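Long-range contacts in VAPBC49 (Mycobacterium tuberculosis, PDB 5AF3), which is possibly the antitoxin component of a type II toxin-antitoxin system, with VapC45 as its cognate toxin: residues V73-E77 with H108-S112; E77-L81 with Y160-I164; R93-S97 with P135-V140; W100-V105 with V122-F126. The contacts are given in a common frame with arbitrary orientation. Residue numbers count along the deposited sequence, not the author numbering.

Interaction 1: residues V73-E77 with H108-S112; sequences VGIAE and HALAS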
loop_
_atom_site.group_PDB
_atom_site.type_symbol
_atom_site.label_atom_id
_atom_site.label_comp_id
_atom_site.label_asym_id
_atom_site.label_seq_id
_atom_site.Cartn_x
_atom_site.Cartn_y
_atom_site.Cartn_z
ATOM N N VAL A 73 -12.204 -19.318 -2.494
ATOM C CA VAL A 73 -12.815 -18.944 -3.785
ATOM C C VAL A 73 -13.436 -17.528 -3.736
ATOM O O VAL A 73 -13.364 -16.789 -4.762
ATOM C CB VAL A 73 -13.853 -20.008 -4.312
ATOM C CG1 VAL A 73 -15.083 -20.028 -3.457
ATOM C CG2 VAL A 73 -14.173 -19.755 -5.817
ATOM N N GLY A 74 -14.051 -17.165 -2.605
ATOM C CA GLY A 74 -14.656 -15.843 -2.408
ATOM C C GLY A 74 -13.632 -14.702 -2.392
ATOM O O GLY A 74 -13.886 -13.600 -2.912
ATOM N N ILE A 75 -12.490 -14.908 -1.737
ATOM C CA ILE A 75 -11.455 -13.866 -1.787
ATOM C C ILE A 75 -10.870 -13.718 -3.205
ATOM O O ILE A 75 -10.472 -12.616 -3.622
ATOM C CB ILE A 75 -10.337 -14.015 -0.696
ATOM C CG1 ILE A 75 -9.818 -12.604 -0.341
ATOM C CG2 ILE A 75 -9.203 -14.908 -1.158
ATOM C CD1 ILE A 75 -8.859 -12.583 0.834
ATOM N N ALA A 76 -10.863 -14.819 -3.962
ATOM C CA ALA A 76 -10.330 -14.820 -5.324
ATOM C C ALA A 76 -11.303 -14.003 -6.191
ATOM O O ALA A 76 -10.872 -13.158 -6.982
ATOM C CB ALA A 76 -10.221 -16.297 -5.856
ATOM N N GLU A 77 -12.604 -14.247 -6.013
ATOM C CA GLU A 77 -13.654 -13.473 -6.712
ATOM C C GLU A 77 -13.564 -11.973 -6.314
ATOM O O GLU A 77 -13.613 -11.078 -7.165
ATOM C CB GLU A 77 -15.022 -14.067 -6.372
ATOM C CG GLU A 77 -15.165 -15.502 -6.954
ATOM C CD GLU A 77 -16.384 -16.256 -6.457
ATOM O OE1 GLU A 77 -16.859 -15.952 -5.337
ATOM O OE2 GLU A 77 -16.867 -17.135 -7.243
ATOM N N HIS A 108 -18.213 -20.090 -10.537
ATOM C CA HIS A 108 -17.108 -19.279 -9.969
ATOM C C HIS A 108 -16.196 -18.756 -11.089
ATOM O O HIS A 108 -14.975 -18.766 -10.973
ATOM C CB HIS A 108 -16.303 -20.140 -8.947
ATOM C CG HIS A 108 -17.102 -20.572 -7.753
ATOM N ND1 HIS A 108 -17.661 -19.680 -6.858
ATOM C CD2 HIS A 108 -17.428 -21.814 -7.299
ATOM C CE1 HIS A 108 -18.306 -20.353 -5.915
ATOM N NE2 HIS A 108 -18.179 -21.645 -6.161
ATOM N N ALA A 109 -16.790 -18.329 -12.219
ATOM C CA ALA A 109 -16.010 -17.932 -13.378
ATOM C C ALA A 109 -14.921 -16.864 -13.086
ATOM O O ALA A 109 -13.885 -16.852 -13.743
ATOM C CB ALA A 109 -16.960 -17.392 -14.489
ATOM N N LEU A 110 -15.209 -15.942 -12.160
ATOM C CA LEU A 110 -14.202 -14.913 -11.805
ATOM C C LEU A 110 -12.898 -15.527 -11.315
ATOM O O LEU A 110 -11.817 -14.953 -11.520
ATOM C CB LEU A 110 -14.734 -13.942 -10.759
ATOM C CG LEU A 110 -15.902 -13.053 -11.210
ATOM C CD1 LEU A 110 -16.338 -12.169 -10.094
ATOM C CD2 LEU A 110 -15.409 -12.185 -12.360
ATOM N N ALA A 111 -13.014 -16.709 -10.702
ATOM C CA ALA A 111 -11.845 -17.450 -10.168
ATOM C C ALA A 111 -11.340 -18.552 -11.123
ATOM O O ALA A 111 -10.496 -19.375 -10.770
ATOM C CB ALA A 111 -12.178 -18.013 -8.790
ATOM N N SER A 112 -11.823 -18.518 -12.356
ATOM C CA SER A 112 -11.495 -19.547 -13.335
ATOM C C SER A 112 -10.230 -19.291 -14.132
ATOM O O SER A 112 -9.929 -18.170 -14.505
ATOM C CB SER A 112 -12.681 -19.719 -14.304
ATOM O OG SER A 112 -12.315 -20.559 -15.372
HETATM O O HOH W 1 -17.256 -15.943 -9.781
#

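Interaction 2: residues E77-L81 with Y160-I164; sequences EAYVL and YLQQI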
loop_
_atom_site.group_PDB
_atom_site.type_symbol
_atom_site.label_atom_id
_atom_site.label_comp_id
_atom_site.label_asym_id
_atom_site.label_seq_id
_atom_site.Cartn_x
_atom_site.Cartn_y
_atom_site.Cartn_z
ATOM N N GLU A 77 -12.604 -14.247 -6.013
ATOM C CA GLU A 77 -13.654 -13.473 -6.712
ATOM C C GLU A 77 -13.564 -11.973 -6.314
ATOM O O GLU A 77 -13.613 -11.078 -7.165
ATOM C CB GLU A 77 -15.022 -14.067 -6.372
ATOM C CG GLU A 77 -15.165 -15.502 -6.954
ATOM C CD GLU A 77 -16.384 -16.256 -6.457
ATOM O OE1 GLU A 77 -16.859 -15.952 -5.337
ATOM O OE2 GLU A 77 -16.867 -17.135 -7.243
ATOM N N ALA A 78 -13.379 -11.705 -5.028
ATOM C CA ALA A 78 -13.214 -10.311 -4.546
ATOM C C ALA A 78 -11.964 -9.656 -5.147
ATOM O O ALA A 78 -11.983 -8.473 -5.498
ATOM C CB ALA A 78 -13.186 -10.249 -2.997
ATOM N N TYR A 79 -10.889 -10.428 -5.274
ATOM C CA TYR A 79 -9.650 -9.954 -5.834
ATOM C C TYR A 79 -9.856 -9.518 -7.290
ATOM O O TYR A 79 -9.431 -8.415 -7.686
ATOM C CB TYR A 79 -8.555 -11.008 -5.738
ATOM C CG TYR A 79 -7.308 -10.670 -6.517
ATOM C CD1 TYR A 79 -6.330 -9.810 -5.992
ATOM C CD2 TYR A 79 -7.087 -11.240 -7.770
ATOM C CE1 TYR A 79 -5.187 -9.530 -6.710
ATOM C CE2 TYR A 79 -5.959 -10.981 -8.471
ATOM C CZ TYR A 79 -5.023 -10.107 -7.963
ATOM O OH TYR A 79 -3.899 -9.873 -8.719
ATOM N N VAL A 80 -10.550 -10.353 -8.056
ATOM C CA VAL A 80 -10.806 -10.048 -9.476
ATOM C C VAL A 80 -11.732 -8.838 -9.636
ATOM O O VAL A 80 -11.431 -7.947 -10.414
ATOM C CB VAL A 80 -11.334 -11.262 -10.213
ATOM C CG1 VAL A 80 -11.802 -10.895 -11.651
ATOM C CG2 VAL A 80 -10.193 -12.346 -10.305
ATOM N N LEU A 81 -12.826 -8.809 -8.895
ATOM C CA LEU A 81 -13.725 -7.655 -8.876
ATOM C C LEU A 81 -13.008 -6.367 -8.465
ATOM O O LEU A 81 -13.318 -5.299 -8.962
ATOM C CB LEU A 81 -14.873 -7.899 -7.931
ATOM C CG LEU A 81 -15.929 -8.922 -8.362
ATOM C CD1 LEU A 81 -16.942 -9.040 -7.262
ATOM C CD2 LEU A 81 -16.578 -8.430 -9.701
ATOM N N TYR A 160 -3.539 -7.962 -13.033
ATOM C CA TYR A 160 -4.032 -8.646 -11.846
ATOM C C TYR A 160 -4.455 -10.108 -12.069
ATOM O O TYR A 160 -4.240 -10.949 -11.195
ATOM C CB TYR A 160 -5.135 -7.839 -11.177
ATOM C CG TYR A 160 -4.535 -6.524 -10.731
ATOM C CD1 TYR A 160 -3.816 -6.452 -9.546
ATOM C CD2 TYR A 160 -4.606 -5.386 -11.543
ATOM C CE1 TYR A 160 -3.181 -5.259 -9.167
ATOM C CE2 TYR A 160 -3.979 -4.189 -11.182
ATOM C CZ TYR A 160 -3.274 -4.134 -9.995
ATOM O OH TYR A 160 -2.640 -2.967 -9.600
ATOM N N LEU A 161 -5.129 -10.375 -13.190
ATOM C CA LEU A 161 -5.552 -11.733 -13.526
ATOM C C LEU A 161 -4.390 -12.705 -13.573
ATOM O O LEU A 161 -4.564 -13.838 -13.191
ATOM C CB LEU A 161 -6.264 -11.757 -14.893
ATOM C CG LEU A 161 -7.527 -10.886 -14.957
ATOM C CD1 LEU A 161 -8.327 -11.160 -16.251
ATOM C CD2 LEU A 161 -8.442 -11.030 -13.770
ATOM N N GLN A 162 -3.240 -12.236 -14.067
ATOM C CA GLN A 162 -1.984 -12.987 -14.210
ATOM C C GLN A 162 -1.385 -13.449 -12.883
ATOM O O GLN A 162 -0.519 -14.338 -12.870
ATOM C CB GLN A 162 -0.941 -12.127 -14.954
ATOM C CG GLN A 162 -1.118 -12.147 -16.454
ATOM C CD GLN A 162 -0.411 -10.995 -17.189
ATOM O OE1 GLN A 162 0.143 -10.064 -16.576
ATOM N NE2 GLN A 162 -0.423 -11.069 -18.523
ATOM N N GLN A 163 -1.812 -12.845 -11.784
ATOM C CA GLN A 163 -1.282 -13.186 -10.440
ATOM C C GLN A 163 -1.875 -14.473 -9.842
ATOM O O GLN A 163 -1.425 -14.933 -8.788
ATOM C CB GLN A 163 -1.499 -12.042 -9.442
ATOM C CG GLN A 163 -0.982 -10.646 -9.889
ATOM C CD GLN A 163 0.438 -10.711 -10.371
ATOM O OE1 GLN A 163 1.277 -11.355 -9.753
ATOM N NE2 GLN A 163 0.722 -10.057 -11.480
ATOM N N ILE A 164 -2.922 -15.011 -10.478
ATOM C CA ILE A 164 -3.688 -16.090 -9.897
ATOM C C ILE A 164 -3.135 -17.410 -10.419
ATOM O O ILE A 164 -2.839 -17.525 -11.606
ATOM C CB ILE A 164 -5.205 -15.957 -10.245
ATOM C CG1 ILE A 164 -5.740 -14.589 -9.772
ATOM C CG2 ILE A 164 -6.036 -17.072 -9.566
ATOM C CD1 ILE A 164 -7.185 -14.333 -10.148
#

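Interaction 3: residues R93-S97 with P135-V140; sequences RIRPS and PDDLVV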
loop_
_atom_site.group_PDB
_atom_site.type_symbol
_atom_site.label_atom_id
_atom_site.label_comp_id
_atom_site.label_asym_id
_atom_site.label_seq_id
_atom_site.Cartn_x
_atom_site.Cartn_y
_atom_site.Cartn_z
ATOM N N ARG A 93 -23.805 -2.035 -11.051
ATOM C CA ARG A 93 -24.728 -2.809 -11.889
ATOM C C ARG A 93 -23.990 -3.912 -12.663
ATOM O O ARG A 93 -24.338 -4.255 -13.800
ATOM C CB ARG A 93 -25.512 -1.886 -12.851
ATOM C CG ARG A 93 -26.395 -0.844 -12.149
ATOM C CD ARG A 93 -26.959 0.192 -13.123
ATOM N NE ARG A 93 -27.834 1.172 -12.453
ATOM C CZ ARG A 93 -29.153 1.067 -12.316
ATOM N NH1 ARG A 93 -29.820 0.013 -12.777
ATOM N NH2 ARG A 93 -29.817 2.024 -11.690
ATOM N N ILE A 94 -22.974 -4.470 -12.021
ATOM C CA ILE A 94 -22.127 -5.478 -12.650
ATOM C C ILE A 94 -22.746 -6.883 -12.622
ATOM O O ILE A 94 -22.304 -7.760 -13.381
ATOM C CB ILE A 94 -20.732 -5.516 -11.985
ATOM C CG1 ILE A 94 -19.732 -6.220 -12.906
ATOM C CG2 ILE A 94 -20.820 -6.133 -10.523
ATOM C CD1 ILE A 94 -18.280 -5.863 -12.660
ATOM N N ARG A 95 -23.713 -7.115 -11.736
ATOM C CA ARG A 95 -24.208 -8.500 -11.551
ATOM C C ARG A 95 -24.686 -9.228 -12.844
ATOM O O ARG A 95 -24.338 -10.391 -13.074
ATOM C CB ARG A 95 -25.240 -8.553 -10.419
ATOM C CG ARG A 95 -25.701 -9.960 -10.039
ATOM C CD ARG A 95 -26.577 -9.874 -8.798
ATOM N NE ARG A 95 -27.129 -11.168 -8.382
ATOM C CZ ARG A 95 -28.390 -11.567 -8.579
ATOM N NH1 ARG A 95 -29.273 -10.777 -9.193
ATOM N NH2 ARG A 95 -28.773 -12.767 -8.151
ATOM N N PRO A 96 -25.440 -8.549 -13.736
ATOM C CA PRO A 96 -25.785 -9.274 -14.988
ATOM C C PRO A 96 -24.609 -9.728 -15.827
ATOM O O PRO A 96 -24.649 -10.811 -16.407
ATOM C CB PRO A 96 -26.648 -8.258 -15.745
ATOM C CG PRO A 96 -27.234 -7.462 -14.679
ATOM C CD PRO A 96 -26.105 -7.242 -13.708
ATOM N N SER A 97 -23.546 -8.918 -15.875
ATOM C CA SER A 97 -22.314 -9.367 -16.560
ATOM C C SER A 97 -21.704 -10.591 -15.904
ATOM O O SER A 97 -21.210 -11.477 -16.618
ATOM C CB SER A 97 -21.240 -8.246 -16.640
ATOM O OG SER A 97 -21.713 -7.116 -17.423
ATOM N N PRO A 135 -26.057 0.106 -19.125
ATOM C CA PRO A 135 -25.186 -0.253 -17.978
ATOM C C PRO A 135 -24.290 -1.469 -18.260
ATOM O O PRO A 135 -23.098 -1.452 -17.902
ATOM C CB PRO A 135 -26.201 -0.554 -16.866
ATOM C CG PRO A 135 -27.383 0.360 -17.221
ATOM C CD PRO A 135 -27.471 0.193 -18.707
ATOM N N ASP A 136 -24.829 -2.495 -18.930
ATOM C CA ASP A 136 -23.970 -3.620 -19.315
ATOM C C ASP A 136 -22.844 -3.212 -20.264
ATOM O O ASP A 136 -21.683 -3.621 -20.091
ATOM C CB ASP A 136 -24.811 -4.770 -19.886
ATOM C CG ASP A 136 -25.849 -5.288 -18.903
ATOM O OD1 ASP A 136 -25.602 -5.409 -17.700
ATOM O OD2 ASP A 136 -26.943 -5.634 -19.359
ATOM N N ASP A 137 -23.146 -2.374 -21.258
ATOM C CA ASP A 137 -22.138 -1.928 -22.192
ATOM C C ASP A 137 -21.060 -1.124 -21.444
ATOM O O ASP A 137 -19.868 -1.239 -21.757
ATOM C CB ASP A 137 -22.805 -1.077 -23.288
ATOM C CG ASP A 137 -21.864 -0.731 -24.414
ATOM O OD1 ASP A 137 -21.064 -1.601 -24.850
ATOM O OD2 ASP A 137 -21.912 0.416 -24.893
ATOM N N LEU A 138 -21.474 -0.349 -20.454
ATOM C CA LEU A 138 -20.504 0.474 -19.700
ATOM C C LEU A 138 -19.581 -0.388 -18.857
ATOM O O LEU A 138 -18.379 -0.107 -18.803
ATOM C CB LEU A 138 -21.184 1.498 -18.830
ATOM C CG LEU A 138 -22.000 2.531 -19.619
ATOM C CD1 LEU A 138 -22.814 3.322 -18.565
ATOM C CD2 LEU A 138 -21.179 3.419 -20.543
ATOM N N VAL A 139 -20.138 -1.416 -18.215
ATOM C CA VAL A 139 -19.280 -2.429 -17.517
ATOM C C VAL A 139 -18.239 -2.974 -18.496
ATOM O O VAL A 139 -17.002 -2.931 -18.259
ATOM C CB VAL A 139 -20.147 -3.585 -16.909
ATOM C CG1 VAL A 139 -19.258 -4.795 -16.461
ATOM C CG2 VAL A 139 -20.972 -3.081 -15.758
ATOM N N VAL A 140 -18.722 -3.480 -19.636
ATOM C CA VAL A 140 -17.857 -4.195 -20.564
ATOM C C VAL A 140 -16.805 -3.252 -21.209
ATOM O O VAL A 140 -15.655 -3.656 -21.423
ATOM C CB VAL A 140 -18.678 -4.965 -21.620
ATOM C CG1 VAL A 140 -17.798 -5.530 -22.713
ATOM C CG2 VAL A 140 -19.471 -6.049 -20.933
HETATM O O HOH W 2 -23.597 -5.845 -15.901
#

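Interaction 4: residues W100-V105 with V122-F126; sequences WLIKNV and VLWRF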
loop_
_atom_site.group_PDB
_atom_site.type_symbol
_atom_site.label_atom_id
_atom_site.label_comp_id
_atom_site.label_asym_id
_atom_site.label_seq_id
_atom_site.Cartn_x
_atom_site.Cartn_y
_atom_site.Cartn_z
ATOM N N TRP A 100 -23.784 -13.618 -16.734
ATOM C CA TRP A 100 -23.458 -14.024 -18.098
ATOM C C TRP A 100 -22.151 -14.783 -18.157
ATOM O O TRP A 100 -22.086 -15.846 -18.758
ATOM C CB TRP A 100 -23.483 -12.800 -19.088
ATOM C CG TRP A 100 -22.982 -13.109 -20.484
ATOM C CD1 TRP A 100 -21.726 -12.908 -20.947
ATOM C CD2 TRP A 100 -23.724 -13.690 -21.578
ATOM N NE1 TRP A 100 -21.634 -13.300 -22.265
ATOM C CE2 TRP A 100 -22.837 -13.808 -22.667
ATOM C CE3 TRP A 100 -25.030 -14.156 -21.725
ATOM C CZ2 TRP A 100 -23.226 -14.331 -23.924
ATOM C CZ3 TRP A 100 -25.418 -14.698 -22.980
ATOM C CH2 TRP A 100 -24.523 -14.764 -24.045
ATOM N N LEU A 101 -21.119 -14.273 -17.475
ATOM C CA LEU A 101 -19.821 -14.941 -17.407
ATOM C C LEU A 101 -19.927 -16.350 -16.797
ATOM O O LEU A 101 -19.329 -17.305 -17.320
ATOM C CB LEU A 101 -18.827 -14.105 -16.567
ATOM C CG LEU A 101 -18.050 -13.025 -17.255
ATOM C CD1 LEU A 101 -17.443 -12.093 -16.153
ATOM C CD2 LEU A 101 -16.983 -13.737 -18.097
ATOM N N ILE A 102 -20.678 -16.469 -15.713
ATOM C CA ILE A 102 -20.841 -17.776 -15.085
ATOM C C ILE A 102 -21.536 -18.736 -16.077
ATOM O O ILE A 102 -21.092 -19.880 -16.261
ATOM C CB ILE A 102 -21.593 -17.702 -13.793
ATOM C CG1 ILE A 102 -20.710 -17.002 -12.729
ATOM C CG2 ILE A 102 -21.929 -19.136 -13.298
ATOM C CD1 ILE A 102 -21.489 -16.497 -11.545
ATOM N N LYS A 103 -22.584 -18.243 -16.734
ATOM C CA LYS A 103 -23.351 -19.067 -17.711
ATOM C C LYS A 103 -22.486 -19.580 -18.861
ATOM O O LYS A 103 -22.767 -20.652 -19.411
ATOM C CB LYS A 103 -24.564 -18.298 -18.240
ATOM C CG LYS A 103 -25.641 -17.993 -17.229
ATOM C CD LYS A 103 -26.657 -17.051 -17.844
ATOM C CE LYS A 103 -27.743 -16.738 -16.889
ATOM N NZ LYS A 103 -28.763 -15.920 -17.626
ATOM N N ASN A 104 -21.397 -18.870 -19.204
ATOM C CA ASN A 104 -20.526 -19.239 -20.314
ATOM C C ASN A 104 -19.154 -19.823 -19.985
ATOM O O ASN A 104 -18.642 -20.687 -20.732
ATOM C CB ASN A 104 -20.315 -18.033 -21.238
ATOM C CG ASN A 104 -21.562 -17.698 -22.017
ATOM O OD1 ASN A 104 -21.832 -18.313 -23.067
ATOM N ND2 ASN A 104 -22.382 -16.794 -21.467
ATOM N N VAL A 105 -18.517 -19.303 -18.937
ATOM C CA VAL A 105 -17.187 -19.780 -18.529
ATOM C C VAL A 105 -17.301 -20.852 -17.438
ATOM O O VAL A 105 -16.411 -21.692 -17.311
ATOM C CB VAL A 105 -16.287 -18.598 -18.084
ATOM C CG1 VAL A 105 -14.896 -19.064 -17.571
ATOM C CG2 VAL A 105 -16.097 -17.695 -19.307
ATOM N N VAL A 122 -16.327 -13.357 -24.450
ATOM C CA VAL A 122 -17.638 -13.613 -23.839
ATOM C C VAL A 122 -18.353 -12.296 -23.442
ATOM O O VAL A 122 -19.551 -12.076 -23.713
ATOM C CB VAL A 122 -17.500 -14.605 -22.595
ATOM C CG1 VAL A 122 -18.764 -14.678 -21.818
ATOM C CG2 VAL A 122 -17.029 -16.030 -23.063
ATOM N N LEU A 123 -17.615 -11.398 -22.797
ATOM C CA LEU A 123 -18.230 -10.152 -22.359
ATOM C C LEU A 123 -18.637 -9.250 -23.513
ATOM O O LEU A 123 -19.652 -8.581 -23.464
ATOM C CB LEU A 123 -17.256 -9.408 -21.445
ATOM C CG LEU A 123 -17.179 -10.071 -20.062
ATOM C CD1 LEU A 123 -15.883 -9.511 -19.408
ATOM C CD2 LEU A 123 -18.406 -9.859 -19.201
ATOM N N TRP A 124 -17.794 -9.201 -24.522
ATOM C CA TRP A 124 -18.113 -8.441 -25.725
ATOM C C TRP A 124 -19.512 -8.831 -26.276
ATOM O O TRP A 124 -20.369 -7.958 -26.487
ATOM C CB TRP A 124 -17.007 -8.628 -26.751
ATOM C CG TRP A 124 -17.372 -8.092 -28.052
ATOM C CD1 TRP A 124 -17.671 -6.796 -28.347
ATOM C CD2 TRP A 124 -17.515 -8.833 -29.269
ATOM N NE1 TRP A 124 -17.980 -6.676 -29.684
ATOM C CE2 TRP A 124 -17.899 -7.913 -30.271
ATOM C CE3 TRP A 124 -17.360 -10.191 -29.609
ATOM C CZ2 TRP A 124 -18.113 -8.299 -31.597
ATOM C CZ3 TRP A 124 -17.577 -10.574 -30.924
ATOM C CH2 TRP A 124 -17.948 -9.625 -31.904
ATOM N N ARG A 125 -19.715 -10.134 -26.459
ATOM C CA ARG A 125 -20.984 -10.720 -26.927
ATOM C C ARG A 125 -22.189 -10.251 -26.100
ATOM O O ARG A 125 -23.254 -9.935 -26.656
ATOM C CB ARG A 125 -20.908 -12.253 -26.892
ATOM C CG ARG A 125 -19.961 -12.865 -27.898
ATOM C CD ARG A 125 -20.190 -14.390 -28.067
ATOM N NE ARG A 125 -19.080 -15.223 -27.552
ATOM C CZ ARG A 125 -19.171 -16.094 -26.542
ATOM N NH1 ARG A 125 -20.323 -16.273 -25.874
ATOM N NH2 ARG A 125 -18.086 -16.790 -26.192
ATOM N N PHE A 126 -22.016 -10.192 -24.772
ATOM C CA PHE A 126 -23.047 -9.709 -23.871
ATOM C C PHE A 126 -23.377 -8.223 -24.128
ATOM O O PHE A 126 -24.528 -7.843 -24.234
ATOM C CB PHE A 126 -22.556 -9.913 -22.423
ATOM C CG PHE A 126 -23.536 -9.548 -21.386
ATOM C CD1 PHE A 126 -24.756 -10.219 -21.296
ATOM C CD2 PHE A 126 -23.238 -8.557 -20.438
ATOM C CE1 PHE A 126 -25.660 -9.896 -20.349
ATOM C CE2 PHE A 126 -24.145 -8.232 -19.486
ATOM C CZ PHE A 126 -25.366 -8.909 -19.424
#

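Interaction 1: residues V73-E77 with H108-S112
V73 lays its CG2 methyl over one face of the H108 imidazole, a CH-pi contact in which CG2 is 3.8 Å from the ring centroid and 25° off the ring normal. At the edge of the same ring comes E77, one helical turn later: its CB leaves the helix sideways, but the extended chain brings OE2 to accept a hydrogen bond from H108 ND1 (2.7 Å, 158°). A water donates to E77 OE2 (2.8 Å) and accepts from L110 N (3.1 Å), so the same oxygen also serves the backbone of the 3-10 turn. Next to this polar group the packing is apolar. A111 CB meets A76 CB at 3.9 Å and V73 CG2 at 4.0 Å, and L110 CB lies 4.1 Å from E77 CG. The other oxygen, E77 OE1, is hydrogen-bonded to T58 OG1. Both carboxylate oxygens of this buried glutamate are therefore engaged, and the His-carboxylate bond and water bridge join helix 72-86 to the loop following helix 95-105.

Interaction 2: residues E77-L81 with Y160-I164
Segment 77-81 is regular helix, whereas 160-164 runs from helix 155-161 through a type I beta turn, L161 to I164. The backbones stay well apart, the nearest CA atoms being those of V80 and L161 at 6.8 Å, so side chains bridge the gap. Y79 does most of this: its CB points sideways, yet with chi1 near 180° the ring extends to the turn, and Y79 OH donates a hydrogen bond to Y160 O (2.7 Å). Y160 O also accepts from Q163 N (3.1 Å), so this one carbonyl oxygen takes both the phenol and a backbone amide. Along the ring, Y79 CE2 packs on I164 CG1 (3.8 Å) and Y79 CZ on Y160 CB (3.9 Å). V80 adds two apolar contacts, CG2 to I164 CD1 at 3.6 Å and CG1 to L161 CD2 at 4.0 Å. The Y160 hydroxyl is instead hydrogen-bonded to D237 of the second subunit. Around this buried contact, L115 of helix 115-130 touches both V80 and L161, L27 of helix 20-27 packs on Y79, and strand 172-176 supplies I175 to Y79 and A172 to I164.

Interaction 3: residues R93-S97 with P135-V140
This is a water-mediated contact between the segment leading into helix 95-105, with that helix's first residues, and the N-terminal turns of helix 135-143; its centre lies about 20 Å from the centre of the chain. No direct hydrogen bond crosses it. Instead one water donates to R93 O and to D136 OD1 and accepts from S97 OG, each at 2.7 Å, and so ties a backbone carbonyl and two side chains together. V139 fills the inner part, with its CG1 3.9 Å from I94 CG1 and 3.5 Å from S97 OG. On the more exposed side, R93 CD rests on P135 CB (3.9 Å), while P96 CB comes within 3.6 Å of D136 OD1. The remaining carboxylate oxygen, D136 OD2, is hydrogen-bonded to S130 OG at the end of helix 115-130. F126 of that helix touches both S97 and D136, so helices 95-105, 115-130 and 135-143 pack around one another, a helical cluster that segment 93-97 enters from the putative DNA-binding HTH domain range.

Interaction 4: residues W100-V105 with V122-F126
V122 forms the apolar centre, its side chain set as a knob in a hole made by W100, L101, N104 and V105. Its CG1 lies 3.6 Å from W100 CD1, 3.7 Å from N104 CB and 4.2 Å from L101 CD2, while CG2 is 4.2 Å from V105 CG2. Beside it, L101 CG packs on L123 CD2 at 3.7 Å. The N-to-C directions of the short helical segments make an angle of 128°, with a closest axis approach of 10.1 Å. The W100 five-membered ring and the F126 ring make an offset stack, centroids 4.7 Å apart and planes at 23°. Each beta carbon also lies over the other ring: F126 CB is 3.5 Å from the W100 five-membered ring centroid, and W100 CB is 3.9 Å from that of F126. Next to the knob, W100 NE1 donates to V122 O (2.8 Å, 147°). At the outer edge, N104 ND2 folds back onto W100 O (2.9 Å), and R125 NH1 lies 4.0 Å from W100 CZ2. The indole therefore serves twice, packing through its face and bonding a helix carbonyl through its nitrogen, which gives a largely apolar interface one directional tie.

Overall arrangement
The four contacts tie helix 72-86 and the 93-105 region to later parts of the chain. Interactions 1 and 2 share E77 and helix 72-86, lie 8 Å apart between centres and occupy the core; interactions 3 and 4 share helix 95-105, have centres 11 Å apart and sit about 20 Å from the chain centre. F126 joins the outer pair by touching S97 and D136, L110 joins the inner pair through V80 and L81, and A109 packs on L101 to connect interactions 1 and 4. Along the chain, interaction 2 spans both outer contacts, whereas interaction 1 alternates with them. Helix 72-86, within the putative DNA-binding HTH range, is thus tied to the loop before helix 115-130 and to the turn after helix 155-161.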